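Long-range contacts in 70 kDa protein (Xanthomonas sp., PDB 4B2N), which is a dihaem c-type rubber oxygenase, a dioxygenase that attacks the polyisoprene of latex processively and is probably distantly related to cytochrome c peroxidases: residues V100-F108 with L171-D179; V311-V319 with R329-N340. All coordinates share one frame; numbering follows the deposited sequence.

Interaction 1 (V100-F108 with L171-D179)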
loop_
_atom_site.group_PDB
_atom_site.type_symbol
_atom_site.label_atom_id
_atom_site.label_comp_id
_atom_site.label_asym_id
_atom_site.label_seq_id
_atom_site.Cartn_x
_atom_site.Cartn_y
_atom_site.Cartn_z
ATOM N N VAL A 100 18.071 -2.453 -4.309
ATOM C CA VAL A 100 18.905 -3.402 -3.510
ATOM C C VAL A 100 18.392 -3.492 -2.058
ATOM O O VAL A 100 18.274 -4.595 -1.486
ATOM C CB VAL A 100 20.376 -2.919 -3.540
ATOM C CG1 VAL A 100 21.219 -3.793 -2.606
ATOM C CG2 VAL A 100 20.972 -3.039 -4.971
ATOM N N ASN A 101 18.096 -2.325 -1.438
ATOM C CA ASN A 101 17.404 -2.322 -0.105
ATOM C C ASN A 101 16.150 -3.183 -0.066
ATOM O O ASN A 101 15.990 -3.943 0.878
ATOM C CB ASN A 101 17.047 -0.909 0.321
ATOM C CG ASN A 101 18.286 -0.094 0.664
ATOM O OD1 ASN A 101 19.389 -0.645 0.833
ATOM N ND2 ASN A 101 18.113 1.253 0.766
ATOM N N LEU A 102 15.317 -3.123 -1.094
ATOM C CA LEU A 102 14.053 -3.895 -1.074
ATOM C C LEU A 102 14.338 -5.419 -1.155
ATOM O O LEU A 102 13.565 -6.240 -0.634
ATOM C CB LEU A 102 13.052 -3.401 -2.142
ATOM C CG LEU A 102 12.485 -2.014 -1.932
ATOM C CD1 LEU A 102 11.587 -1.526 -3.088
ATOM C CD2 LEU A 102 11.752 -2.018 -0.603
ATOM N N GLU A 103 15.434 -5.760 -1.853
ATOM C CA GLU A 103 15.730 -7.145 -2.146
ATOM C C GLU A 103 16.486 -7.777 -0.969
ATOM O O GLU A 103 16.298 -8.985 -0.683
ATOM C CB GLU A 103 16.582 -7.249 -3.420
ATOM C CG GLU A 103 15.768 -7.113 -4.721
ATOM C CD GLU A 103 16.653 -7.193 -5.936
ATOM O OE1 GLU A 103 17.804 -7.737 -5.800
ATOM O OE2 GLU A 103 16.207 -6.698 -7.024
ATOM N N GLU A 104 17.359 -7.003 -0.313
ATOM C CA GLU A 104 18.243 -7.596 0.664
ATOM C C GLU A 104 18.284 -7.074 2.072
ATOM O O GLU A 104 19.066 -7.605 2.915
ATOM C CB GLU A 104 19.689 -7.775 0.217
ATOM C CG GLU A 104 20.311 -6.842 -0.746
ATOM C CD GLU A 104 21.782 -7.216 -1.009
ATOM O OE1 GLU A 104 22.681 -6.901 -0.188
ATOM O OE2 GLU A 104 22.002 -7.783 -2.074
ATOM N N ARG A 105 17.499 -6.048 2.373
ATOM C CA ARG A 105 17.614 -5.512 3.757
ATOM C C ARG A 105 16.456 -6.006 4.599
ATOM O O ARG A 105 15.302 -5.898 4.188
ATOM C CB ARG A 105 17.665 -3.956 3.695
ATOM C CG ARG A 105 19.055 -3.517 3.269
ATOM C CD ARG A 105 19.985 -3.523 4.502
ATOM N NE ARG A 105 19.693 -2.379 5.387
ATOM C CZ ARG A 105 19.338 -2.440 6.664
ATOM N NH1 ARG A 105 19.200 -3.617 7.276
ATOM N NH2 ARG A 105 19.121 -1.321 7.371
ATOM N N GLN A 106 16.742 -6.518 5.792
ATOM C CA GLN A 106 15.651 -6.873 6.706
ATOM C C GLN A 106 15.194 -5.642 7.522
ATOM O O GLN A 106 15.766 -5.294 8.551
ATOM C CB GLN A 106 16.038 -8.000 7.641
ATOM C CG GLN A 106 14.782 -8.539 8.370
ATOM C CD GLN A 106 14.952 -9.978 8.746
ATOM O OE1 GLN A 106 14.162 -10.866 8.335
ATOM N NE2 GLN A 106 15.998 -10.240 9.485
ATOM N N PHE A 107 14.179 -4.981 7.032
ATOM C CA PHE A 107 13.595 -3.820 7.677
ATOM C C PHE A 107 12.469 -4.269 8.603
ATOM O O PHE A 107 12.455 -3.922 9.794
ATOM C CB PHE A 107 12.973 -2.930 6.596
ATOM C CG PHE A 107 14.001 -2.253 5.735
ATOM C CD1 PHE A 107 15.002 -1.435 6.323
ATOM C CD2 PHE A 107 13.997 -2.442 4.362
ATOM C CE1 PHE A 107 16.003 -0.830 5.550
ATOM C CE2 PHE A 107 14.976 -1.800 3.564
ATOM C CZ PHE A 107 15.977 -1.017 4.180
ATOM N N PHE A 108 11.534 -5.015 8.015
ATOM C CA PHE A 108 10.275 -5.473 8.663
ATOM C C PHE A 108 10.608 -6.468 9.761
ATOM O O PHE A 108 11.546 -7.274 9.653
ATOM C CB PHE A 108 9.388 -6.061 7.555
ATOM C CG PHE A 108 8.048 -6.608 8.011
ATOM C CD1 PHE A 108 7.948 -7.878 8.653
ATOM C CD2 PHE A 108 6.896 -5.904 7.796
ATOM C CE1 PHE A 108 6.701 -8.398 9.092
ATOM C CE2 PHE A 108 5.653 -6.445 8.181
ATOM C CZ PHE A 108 5.561 -7.684 8.809
ATOM N N LEU A 171 9.121 -14.270 -3.164
ATOM C CA LEU A 171 9.034 -12.840 -3.124
ATOM C C LEU A 171 8.107 -12.497 -2.004
ATOM O O LEU A 171 7.021 -13.072 -1.917
ATOM C CB LEU A 171 8.379 -12.362 -4.406
ATOM C CG LEU A 171 8.178 -10.869 -4.549
ATOM C CD1 LEU A 171 9.471 -10.039 -4.477
ATOM C CD2 LEU A 171 7.351 -10.676 -5.843
ATOM N N GLY A 172 8.467 -11.579 -1.136
ATOM C CA GLY A 172 7.495 -11.331 -0.032
ATOM C C GLY A 172 7.953 -11.786 1.323
ATOM O O GLY A 172 7.449 -11.319 2.348
ATOM N N LEU A 173 8.875 -12.729 1.333
ATOM C CA LEU A 173 9.550 -13.076 2.600
ATOM C C LEU A 173 10.992 -12.691 2.367
ATOM O O LEU A 173 11.475 -12.634 1.199
ATOM C CB LEU A 173 9.534 -14.578 2.951
ATOM C CG LEU A 173 8.127 -15.168 3.233
ATOM C CD1 LEU A 173 8.116 -16.685 3.450
ATOM C CD2 LEU A 173 7.380 -14.442 4.376
ATOM N N ILE A 174 11.703 -12.494 3.496
ATOM C CA ILE A 174 13.090 -12.122 3.397
ATOM C C ILE A 174 13.854 -12.618 4.607
ATOM O O ILE A 174 13.334 -12.628 5.732
ATOM C CB ILE A 174 13.244 -10.553 3.187
ATOM C CG1 ILE A 174 14.665 -10.208 2.710
ATOM C CG2 ILE A 174 12.848 -9.777 4.484
ATOM C CD1 ILE A 174 14.918 -8.712 2.394
ATOM N N GLN A 175 15.085 -13.034 4.362
ATOM C CA GLN A 175 16.052 -13.082 5.424
ATOM C C GLN A 175 16.858 -11.751 5.425
ATOM O O GLN A 175 16.776 -10.985 6.390
ATOM C CB GLN A 175 17.014 -14.285 5.291
ATOM C CG GLN A 175 18.224 -14.179 6.223
ATOM C CD GLN A 175 19.421 -15.068 5.889
ATOM O OE1 GLN A 175 20.211 -15.337 6.773
ATOM N NE2 GLN A 175 19.567 -15.480 4.623
ATOM N N GLY A 176 17.609 -11.507 4.339
ATOM C CA GLY A 176 18.255 -10.269 4.147
ATOM C C GLY A 176 19.359 -9.987 5.135
ATOM O O GLY A 176 19.791 -10.883 5.862
ATOM N N LYS A 177 19.755 -8.726 5.197
ATOM C CA LYS A 177 20.899 -8.291 6.037
ATOM C C LYS A 177 20.447 -7.270 7.056
ATOM O O LYS A 177 19.585 -6.429 6.748
ATOM C CB LYS A 177 21.966 -7.692 5.160
ATOM C CG LYS A 177 22.488 -8.673 4.136
ATOM C CD LYS A 177 23.423 -7.971 3.179
ATOM C CE LYS A 177 24.399 -8.924 2.526
ATOM N NZ LYS A 177 24.771 -8.279 1.240
ATOM N N ASP A 178 21.019 -7.364 8.249
ATOM C CA ASP A 178 20.665 -6.481 9.369
ATOM C C ASP A 178 21.377 -5.108 9.200
ATOM O O ASP A 178 22.008 -4.863 8.190
ATOM C CB ASP A 178 20.992 -7.157 10.700
ATOM C CG ASP A 178 22.498 -7.448 10.881
ATOM O OD1 ASP A 178 23.388 -6.832 10.259
ATOM O OD2 ASP A 178 22.797 -8.266 11.739
ATOM N N ASP A 179 21.308 -4.254 10.219
ATOM C CA ASP A 179 21.803 -2.914 10.022
ATOM C C ASP A 179 23.361 -2.925 10.054
ATOM O O ASP A 179 23.983 -1.969 9.671
ATOM C CB ASP A 179 21.208 -1.926 11.054
ATOM C CG ASP A 179 19.656 -1.836 11.002
ATOM O OD1 ASP A 179 19.043 -2.296 10.025
ATOM O OD2 ASP A 179 19.054 -1.282 11.976
HETATM O O HOH W 1 24.144 -10.055 -1.349
#
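I174 lays its CD1 over the backbone at the end of helix 88-104, 3.4 Å from E103 O and equally near R105 O; CG1 stands anti to the backbone N (chi1 -165°), which carries the methyl into this turn. Beyond it the backbones meet in a single bridge between R105 and K177. K177 N donates to E104 O at 2.6 Å, and Q106 N donates back to K177 O at 3.0 Å. R105 NH1 reaches that same K177 O from the opposite face of its carbonyl plane. The guanidinium also meets D179 end-on in its own plane, NH1 and NH2 both donating to D179 OD1, the shorter bond 2.8 Å from NH2; the carboxylate plane stands 88° to it, while D179 OD2 turns to R324. E104 and K177 run side by side, pointing the same way, and NZ meets OE1 at 2.9 Å from above the carboxylate plane, with a water joining OE2 to NZ. G176, at positive phi, passes close to E104 O, its CA 3.0 Å away. The arrangement is an isolated beta bridge between a helix's C-terminal exit and the chain leaving strand 173-174, an edge of a small antiparallel sheet beside the haem c pocket.

Interaction 2 (V311-V319 with R329-N340). With HEC (heme c), chain C.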
loop_
_atom_site.group_PDB
_atom_site.type_symbol
_atom_site.label_atom_id
_atom_site.label_comp_id
_atom_site.label_asym_id
_atom_site.label_seq_id
_atom_site.Cartn_x
_atom_site.Cartn_y
_atom_site.Cartn_z
ATOM N N VAL A 311 9.185 10.449 3.558
ATOM C CA VAL A 311 9.440 9.020 3.533
ATOM C C VAL A 311 9.254 8.398 4.899
ATOM O O VAL A 311 9.421 7.173 5.039
ATOM C CB VAL A 311 10.869 8.688 3.021
ATOM C CG1 VAL A 311 11.035 9.280 1.632
ATOM C CG2 VAL A 311 11.922 9.212 4.025
ATOM N N HIS A 312 8.850 9.204 5.895
ATOM C CA HIS A 312 8.628 8.659 7.283
ATOM C C HIS A 312 7.494 7.717 7.274
ATOM O O HIS A 312 7.538 6.629 7.892
ATOM C CB HIS A 312 8.404 9.796 8.282
ATOM C CG HIS A 312 9.655 10.512 8.614
ATOM N ND1 HIS A 312 9.776 11.302 9.682
ATOM C CD2 HIS A 312 10.899 10.526 7.959
ATOM C CE1 HIS A 312 11.039 11.837 9.724
ATOM N NE2 HIS A 312 11.737 11.335 8.693
ATOM N N SER A 313 6.445 8.061 6.517
ATOM C CA SER A 313 5.373 7.061 6.329
ATOM C C SER A 313 5.915 5.746 5.705
ATOM O O SER A 313 5.538 4.610 6.133
ATOM C CB SER A 313 4.258 7.640 5.475
ATOM O OG SER A 313 4.795 8.071 4.226
ATOM N N GLU A 314 6.835 5.860 4.737
ATOM C CA GLU A 314 7.332 4.662 4.044
ATOM C C GLU A 314 8.146 3.854 5.030
ATOM O O GLU A 314 8.282 2.620 4.924
ATOM C CB GLU A 314 8.237 5.096 2.869
ATOM C CG GLU A 314 7.462 5.888 1.812
ATOM C CD GLU A 314 8.246 6.136 0.533
ATOM O OE1 GLU A 314 9.409 5.620 0.417
ATOM O OE2 GLU A 314 7.690 6.892 -0.324
ATOM N N MET A 315 8.682 4.572 6.014
ATOM C CA MET A 315 9.496 3.942 7.065
ATOM C C MET A 315 8.798 3.169 8.158
ATOM O O MET A 315 9.470 2.409 8.881
ATOM C CB MET A 315 10.401 4.986 7.716
ATOM C CG MET A 315 11.589 5.436 6.873
ATOM S SD MET A 315 12.281 7.000 7.506
ATOM C CE MET A 315 13.167 6.368 8.887
ATOM N N ALA A 316 7.461 3.261 8.239
ATOM C CA ALA A 316 6.718 2.692 9.372
ATOM C C ALA A 316 7.181 1.252 9.752
ATOM O O ALA A 316 7.490 0.967 10.929
ATOM C CB ALA A 316 5.236 2.687 9.056
ATOM N N PHE A 317 7.236 0.336 8.774
ATOM C CA PHE A 317 7.524 -1.079 9.179
ATOM C C PHE A 317 8.958 -1.260 9.620
ATOM O O PHE A 317 9.302 -2.222 10.356
ATOM C CB PHE A 317 7.190 -2.038 8.036
ATOM C CG PHE A 317 5.728 -2.367 7.961
ATOM C CD1 PHE A 317 5.130 -3.170 8.925
ATOM C CD2 PHE A 317 4.946 -1.842 6.934
ATOM C CE1 PHE A 317 3.744 -3.481 8.833
ATOM C CE2 PHE A 317 3.594 -2.153 6.827
ATOM C CZ PHE A 317 2.990 -2.957 7.783
ATOM N N GLY A 318 9.822 -0.365 9.176
ATOM C CA GLY A 318 11.221 -0.490 9.627
ATOM C C GLY A 318 11.402 0.065 11.017
ATOM O O GLY A 318 12.177 -0.428 11.816
ATOM N N VAL A 319 10.694 1.148 11.295
ATOM C CA VAL A 319 10.693 1.798 12.620
ATOM C C VAL A 319 10.039 0.827 13.573
ATOM O O VAL A 319 10.495 0.668 14.717
ATOM C CB VAL A 319 9.857 3.131 12.607
ATOM C CG1 VAL A 319 9.646 3.635 14.033
ATOM C CG2 VAL A 319 10.540 4.170 11.743
ATOM N N ARG A 329 16.375 3.378 14.334
ATOM C CA ARG A 329 15.056 3.564 13.642
ATOM C C ARG A 329 15.104 4.858 12.868
ATOM O O ARG A 329 14.887 4.840 11.678
ATOM C CB ARG A 329 13.871 3.584 14.585
ATOM C CG ARG A 329 13.603 2.319 15.357
ATOM C CD ARG A 329 12.474 2.472 16.345
ATOM N NE ARG A 329 12.193 1.122 16.814
ATOM C CZ ARG A 329 12.439 0.735 18.069
ATOM N NH1 ARG A 329 12.936 1.573 18.956
ATOM N NH2 ARG A 329 12.239 -0.527 18.421
ATOM N N ARG A 330 15.397 5.974 13.530
ATOM C CA ARG A 330 15.509 7.280 12.816
ATOM C C ARG A 330 16.533 7.199 11.664
ATOM O O ARG A 330 16.370 7.816 10.612
ATOM C CB ARG A 330 15.960 8.398 13.780
ATOM C CG ARG A 330 14.890 8.755 14.792
ATOM C CD ARG A 330 15.192 10.046 15.514
ATOM N NE ARG A 330 16.559 10.132 16.029
ATOM C CZ ARG A 330 16.895 10.013 17.310
ATOM N NH1 ARG A 330 15.979 9.735 18.215
ATOM N NH2 ARG A 330 18.174 10.205 17.693
ATOM N N GLY A 331 17.603 6.441 11.896
ATOM C CA GLY A 331 18.737 6.357 10.935
ATOM C C GLY A 331 18.480 5.479 9.702
ATOM O O GLY A 331 19.310 5.448 8.812
ATOM N N LEU A 332 17.291 4.863 9.605
ATOM C CA LEU A 332 16.826 4.246 8.358
ATOM C C LEU A 332 16.488 5.269 7.294
ATOM O O LEU A 332 16.287 4.894 6.139
ATOM C CB LEU A 332 15.544 3.391 8.541
ATOM C CG LEU A 332 15.841 2.178 9.421
ATOM C CD1 LEU A 332 14.556 1.506 9.872
ATOM C CD2 LEU A 332 16.602 1.117 8.657
ATOM N N GLU A 333 16.405 6.540 7.664
ATOM C CA GLU A 333 15.945 7.572 6.716
ATOM C C GLU A 333 16.690 7.631 5.355
ATOM O O GLU A 333 16.025 7.707 4.323
ATOM C CB GLU A 333 15.918 8.976 7.388
ATOM C CG GLU A 333 15.184 10.003 6.512
ATOM C CD GLU A 333 14.924 11.301 7.300
ATOM O OE1 GLU A 333 14.198 11.223 8.324
ATOM O OE2 GLU A 333 15.501 12.365 6.913
ATOM N N ASP A 334 18.031 7.648 5.339
ATOM C CA ASP A 334 18.777 7.664 4.056
ATOM C C ASP A 334 18.348 6.455 3.186
ATOM O O ASP A 334 18.125 6.601 1.966
ATOM C CB ASP A 334 20.328 7.626 4.241
ATOM C CG ASP A 334 20.905 8.839 4.962
ATOM O OD1 ASP A 334 20.189 9.813 5.231
ATOM O OD2 ASP A 334 22.137 8.830 5.227
ATOM N N GLU A 335 18.248 5.263 3.794
ATOM C CA GLU A 335 17.865 4.063 3.041
ATOM C C GLU A 335 16.479 4.193 2.432
ATOM O O GLU A 335 16.199 3.782 1.269
ATOM C CB GLU A 335 17.955 2.843 3.945
ATOM C CG GLU A 335 19.412 2.473 4.136
ATOM C CD GLU A 335 19.584 1.334 5.150
ATOM O OE1 GLU A 335 19.170 1.475 6.314
ATOM O OE2 GLU A 335 20.200 0.311 4.788
ATOM N N PHE A 336 15.624 4.876 3.177
ATOM C CA PHE A 336 14.253 5.068 2.686
ATOM C C PHE A 336 14.066 6.137 1.631
ATOM O O PHE A 336 13.217 6.037 0.736
ATOM C CB PHE A 336 13.317 5.142 3.852
ATOM C CG PHE A 336 12.917 3.767 4.325
ATOM C CD1 PHE A 336 13.803 2.982 5.112
ATOM C CD2 PHE A 336 11.651 3.253 4.012
ATOM C CE1 PHE A 336 13.427 1.671 5.519
ATOM C CE2 PHE A 336 11.278 1.953 4.424
ATOM C CZ PHE A 336 12.157 1.161 5.133
ATOM N N GLU A 337 14.874 7.174 1.688
ATOM C CA GLU A 337 14.932 8.152 0.577
ATOM C C GLU A 337 15.394 7.397 -0.736
ATOM O O GLU A 337 14.893 7.622 -1.786
ATOM C CB GLU A 337 15.995 9.242 0.937
ATOM C CG GLU A 337 15.537 10.163 2.049
ATOM C CD GLU A 337 14.440 11.153 1.628
ATOM O OE1 GLU A 337 13.922 11.152 0.472
ATOM O OE2 GLU A 337 14.097 12.014 2.475
ATOM N N ASP A 338 16.311 6.454 -0.624
ATOM C CA ASP A 338 16.739 5.664 -1.790
ATOM C C ASP A 338 15.608 4.712 -2.239
ATOM O O ASP A 338 15.314 4.619 -3.429
ATOM C CB ASP A 338 17.982 4.817 -1.423
ATOM C CG ASP A 338 19.296 5.633 -1.330
ATOM O OD1 ASP A 338 19.370 6.746 -1.875
ATOM O OD2 ASP A 338 20.284 5.116 -0.695
ATOM N N ILE A 339 14.928 4.038 -1.285
ATOM C CA ILE A 339 13.719 3.266 -1.626
ATOM C C ILE A 339 12.704 4.157 -2.377
ATOM O O ILE A 339 12.233 3.804 -3.434
ATOM C CB ILE A 339 13.099 2.513 -0.396
ATOM C CG1 ILE A 339 14.077 1.397 0.159
ATOM C CG2 ILE A 339 11.661 2.078 -0.778
ATOM C CD1 ILE A 339 13.703 0.907 1.549
ATOM N N ASN A 340 12.422 5.323 -1.816
ATOM C CA ASN A 340 11.476 6.257 -2.395
ATOM C C ASN A 340 11.857 6.653 -3.833
ATOM O O ASN A 340 11.014 6.704 -4.715
ATOM C CB ASN A 340 11.335 7.506 -1.529
ATOM C CG ASN A 340 10.373 8.474 -2.113
ATOM O OD1 ASN A 340 10.776 9.580 -2.539
ATOM N ND2 ASN A 340 9.117 8.055 -2.231
HETATM FE FE HEC C . 3.257 -0.279 2.231
HETATM C CHA HEC C . 1.063 2.332 1.493
HETATM C CHB HEC C . 5.963 1.670 1.119
HETATM C CHC HEC C . 5.597 -2.538 3.586
HETATM C CHD HEC C . 0.693 -2.398 2.735
HETATM N NA HEC C . 3.496 1.523 1.536
HETATM C C1A HEC C . 2.467 2.425 1.128
HETATM C C2A HEC C . 2.961 3.550 0.349
HETATM C C3A HEC C . 4.373 3.402 0.228
HETATM C C4A HEC C . 4.657 2.149 0.937
HETATM C CMA HEC C . 5.329 4.292 -0.542
HETATM C CAA HEC C . 2.168 4.731 -0.268
HETATM C CBA HEC C . 1.545 4.194 -1.559
HETATM C CGA HEC C . 0.583 5.182 -2.194
HETATM O O1A HEC C . -0.294 5.810 -1.506
HETATM O O2A HEC C . 0.680 5.245 -3.423
HETATM N NB HEC C . 5.295 -0.328 2.408
HETATM C C1B HEC C . 6.223 0.452 1.841
HETATM C C2B HEC C . 7.608 0.091 2.104
HETATM C C3B HEC C . 7.502 -1.113 2.833
HETATM C C4B HEC C . 6.062 -1.331 2.912
HETATM C CMB HEC C . 8.743 0.910 1.634
HETATM C CAB HEC C . 8.578 -1.962 3.458
HETATM C CBB HEC C . 9.329 -1.318 4.478
HETATM N NC HEC C . 3.259 -2.108 2.996
HETATM C C1C HEC C . 4.213 -2.944 3.547
HETATM C C2C HEC C . 3.679 -4.269 3.953
HETATM C C3C HEC C . 2.222 -4.174 3.713
HETATM C C4C HEC C . 2.011 -2.846 3.144
HETATM C CMC HEC C . 4.531 -5.375 4.567
HETATM C CAC HEC C . 1.156 -5.191 3.984
HETATM C CBC HEC C . 1.235 -5.915 5.177
HETATM N ND HEC C . 1.236 -0.041 2.146
HETATM C C1D HEC C . 0.363 -1.016 2.390
HETATM C C2D HEC C . -1.000 -0.618 2.240
HETATM C C3D HEC C . -0.884 0.763 1.892
HETATM C C4D HEC C . 0.549 1.029 1.882
HETATM C CMD HEC C . -2.268 -1.379 2.388
HETATM C CAD HEC C . -2.043 1.686 1.745
HETATM C CBD HEC C . -2.327 1.980 3.270
HETATM C CGD HEC C . -3.572 2.827 3.395
HETATM O O1D HEC C . -4.663 2.312 3.749
HETATM O O2D HEC C . -3.458 4.044 3.027
#
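V311 points both methyls at helix 333-345: CG1 lies 3.6 Å from N340 CB and equally close to E337 OE1, while CG2 faces the CB of F336. H312 next turns its ring edge to E333, and NE2 gives OE1 a very short hydrogen bond of 2.5 Å, with ring and carboxylate 45° apart. ND1 is held by W449 O, and the ring stacks on W449, so its rotation is fixed from both ends. Two residues on, E314 extends toward N340, whose ND2 makes a weak bond to OE2; OE1 is buried without a polar partner, and the CMA methyl of haem c lies 3.5 Å from OE2. M315 carries the centre of the contact. Its CA and CG lie over one face of the F336 ring, CG 3.3 Å from F336 CG, and I339 CD1 covers the opposite face. The thioether bends at its end (chi3 77°), bringing CE 3.5 Å from E333 N and against L332 CB, with SD oblique to the ring in a Met-aromatic contact. F317 leads away from helix 333-345 and lies tilted over the haem, CE2 3.4 Å from C1C of the macrocycle and the CMC methyl over one face of its ring. The backbone of G318 receives L332 CD1, and V319 O accepts R329 NE in its carbonyl plane at 2.7 Å. The axes of segments 312-319 and 333-340 cross at 124°, packed against the haem, with helix 253-261 against A316 and F317, strand 299-300 beside S313 and E314, and helix 88-104 against I339.

In the fold
From the N terminus, helix 88-104 runs into interaction 1, which closes a loop of 62 residues when the chain returns through strand 173-174. The chain then passes the covalent attachment site of the first haem c, C191 and C194, and its axial ligand H195, before interaction 2 opens; that one is local, as only nine residues separate its segments. The two are in series, neither nested nor crossed, yet they touch. R105 NE forms a salt bridge with E335 OE2, F107 packs on F336, and F108 on F317. R324, within the short loop of interaction 2, reaches back to the carbonyls of Q106 and F107. Together they tie helix 88-104, the small sheet and the helix pair 312-319 and 333-345 around one haem.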